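Two-component system response regulator (Bacteroides fragilis, PDB 2QR3) probably regulates transcription in a two-component signalling pathway, this chain being its N-terminal receiver domain, predicted to be phosphorylated on an aspartate. Local coordinates at residues V50-M55 against V84-Y89. Numbering follows the deposited sequence.
Sequences VVLLDM and VLFTAY
V84 N donates to V51 O at 2.8 Å and L53 N to V84 O at 2.8 Å, both bonds nearly straight, so V84 is gripped through both its backbone polar atoms. F86 repeats the pattern, its N bonding to L53 O and its O accepting M55 N (2.9 Å), although F86 N stands well above the carbonyl plane of L53. Strands 48-54 and 83-88 are neighbours within the five-stranded parallel sheet of a CheY-like receiver domain, flanked by strands 5-9 and 105-109. At the C-terminal end of strand 48-54 lies D54, the predicted phosphorylation site; its OD1 bonds to N56 N and its OD2 to D11 N. L52 CD2 lies over one face of the F86 ring, offset toward the rim, 4.0 Å from the centroid, a CH-pi contact; leucine's fork sends CD1 to V84 CG1 (3.9 Å). Compact, apolar V84 suits the cover of T119 and A123 of helix 113-124. On the other face the buried leucines L53 and L85 lie side by side, their CD2 methyls 4.0 Å apart. Beyond the strand, the unbranched M55 side chain bends at chi2 and chi3 (61° and -102°), bringing SD within 4.0 Å of L85 CD1, an apolar contact, while CG lies 3.6 Å from T87 OG1.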
loop_
_atom_site.group_PDB
_atom_site.type_symbol
_atom_site.label_atom_id
_atom_site.label_comp_id
_atom_site.label_asym_id
_atom_site.label_seq_id
_atom_site.Cartn_x
_atom_site.Cartn_y
_atom_site.Cartn_z
ATOM N N VAL A 50 -6.065 2.581 4.270
ATOM C CA VAL A 50 -5.134 1.506 3.919
ATOM C C VAL A 50 -3.993 2.170 3.105
ATOM O O VAL A 50 -4.210 3.241 2.506
ATOM C CB VAL A 50 -5.871 0.366 3.139
ATOM C CG1 VAL A 50 -6.460 0.875 1.859
ATOM C CG2 VAL A 50 -4.934 -0.843 2.872
ATOM N N VAL A 51 -2.801 1.556 3.121
ATOM C CA VAL A 51 -1.675 2.005 2.309
ATOM C C VAL A 51 -1.293 0.809 1.456
ATOM O O VAL A 51 -1.154 -0.313 1.984
ATOM C CB VAL A 51 -0.446 2.398 3.175
ATOM C CG1 VAL A 51 0.751 2.836 2.277
ATOM C CG2 VAL A 51 -0.794 3.566 4.115
ATOM N N LEU A 52 -1.125 1.021 0.153
ATOM C CA LEU A 52 -0.542 -0.011 -0.732
ATOM C C LEU A 52 0.918 0.380 -0.942
ATOM O O LEU A 52 1.204 1.456 -1.516
ATOM C CB LEU A 52 -1.279 -0.061 -2.095
ATOM C CG LEU A 52 -0.742 -1.106 -3.110
ATOM C CD1 LEU A 52 -0.819 -2.537 -2.505
ATOM C CD2 LEU A 52 -1.572 -1.016 -4.409
ATOM N N LEU A 53 1.828 -0.463 -0.457
ATOM C CA LEU A 53 3.261 -0.144 -0.384
ATOM C C LEU A 53 4.147 -1.056 -1.265
ATOM O O LEU A 53 4.250 -2.281 -1.045
ATOM C CB LEU A 53 3.761 -0.208 1.072
ATOM C CG LEU A 53 5.258 0.025 1.358
ATOM C CD1 LEU A 53 5.674 1.468 1.012
ATOM C CD2 LEU A 53 5.523 -0.301 2.849
ATOM N N ASP A 54 4.844 -0.419 -2.211
ATOM C CA ASP A 54 5.841 -1.057 -3.090
ATOM C C ASP A 54 6.923 -1.749 -2.249
ATOM O O ASP A 54 7.561 -1.134 -1.408
ATOM C CB ASP A 54 6.442 0.079 -3.968
ATOM C CG ASP A 54 7.557 -0.359 -4.938
ATOM O OD1 ASP A 54 7.930 -1.551 -5.061
ATOM O OD2 ASP A 54 8.059 0.585 -5.609
ATOM N N MET A 55 7.124 -3.039 -2.512
ATOM C CA MET A 55 8.085 -3.868 -1.795
ATOM C C MET A 55 9.484 -3.265 -1.955
ATOM O O MET A 55 10.357 -3.441 -1.090
ATOM C CB MET A 55 8.023 -5.262 -2.423
ATOM C CG MET A 55 8.489 -6.477 -1.658
ATOM S SD MET A 55 7.655 -6.928 -0.090
ATOM C CE MET A 55 9.047 -6.214 0.777
ATOM N N VAL A 84 -0.703 -2.925 2.942
ATOM C CA VAL A 84 -0.682 -4.061 2.026
ATOM C C VAL A 84 0.580 -3.904 1.156
ATOM O O VAL A 84 0.765 -2.863 0.561
ATOM C CB VAL A 84 -1.948 -4.068 1.137
ATOM C CG1 VAL A 84 -1.873 -5.210 0.077
ATOM C CG2 VAL A 84 -3.212 -4.241 2.017
ATOM N N LEU A 85 1.435 -4.923 1.115
ATOM C CA LEU A 85 2.664 -4.879 0.291
ATOM C C LEU A 85 2.335 -5.225 -1.162
ATOM O O LEU A 85 1.497 -6.097 -1.422
ATOM C CB LEU A 85 3.696 -5.874 0.861
ATOM C CG LEU A 85 4.163 -5.479 2.273
ATOM C CD1 LEU A 85 4.958 -6.630 2.853
ATOM C CD2 LEU A 85 5.023 -4.172 2.223
ATOM N N PHE A 86 3.008 -4.550 -2.110
ATOM C CA PHE A 86 2.778 -4.760 -3.544
ATOM C C PHE A 86 4.117 -5.326 -4.020
ATOM O O PHE A 86 5.136 -4.604 -4.019
ATOM C CB PHE A 86 2.486 -3.406 -4.204
ATOM C CG PHE A 86 1.643 -3.461 -5.452
ATOM C CD1 PHE A 86 1.011 -4.620 -5.883
ATOM C CD2 PHE A 86 1.410 -2.279 -6.170
ATOM C CE1 PHE A 86 0.201 -4.639 -7.038
ATOM C CE2 PHE A 86 0.590 -2.285 -7.320
ATOM C CZ PHE A 86 -0.011 -3.461 -7.751
ATOM N N THR A 87 4.117 -6.601 -4.415
ATOM C CA THR A 87 5.374 -7.332 -4.584
ATOM C C THR A 87 5.514 -7.998 -5.961
ATOM O O THR A 87 4.582 -8.617 -6.439
ATOM C CB THR A 87 5.572 -8.392 -3.451
ATOM O OG1 THR A 87 6.867 -8.995 -3.588
ATOM C CG2 THR A 87 4.540 -9.497 -3.549
ATOM N N ALA A 88 6.685 -7.857 -6.586
ATOM C CA ALA A 88 7.017 -8.678 -7.749
ATOM C C ALA A 88 7.116 -10.148 -7.329
ATOM O O ALA A 88 7.417 -10.448 -6.167
ATOM C CB ALA A 88 8.349 -8.216 -8.353
ATOM N N TYR A 89 6.920 -11.073 -8.267
ATOM C CA TYR A 89 7.162 -12.492 -7.950
ATOM C C TYR A 89 8.566 -12.759 -7.410
ATOM O O TYR A 89 8.760 -13.621 -6.535
ATOM C CB TYR A 89 6.854 -13.420 -9.147
ATOM C CG TYR A 89 5.398 -13.762 -9.282
ATOM C CD1 TYR A 89 4.585 -13.031 -10.130
ATOM C CD2 TYR A 89 4.817 -14.802 -8.535
ATOM C CE1 TYR A 89 3.228 -13.319 -10.255
ATOM C CE2 TYR A 89 3.449 -15.098 -8.651
ATOM C CZ TYR A 89 2.666 -14.350 -9.518
ATOM O OH TYR A 89 1.315 -14.594 -9.684
#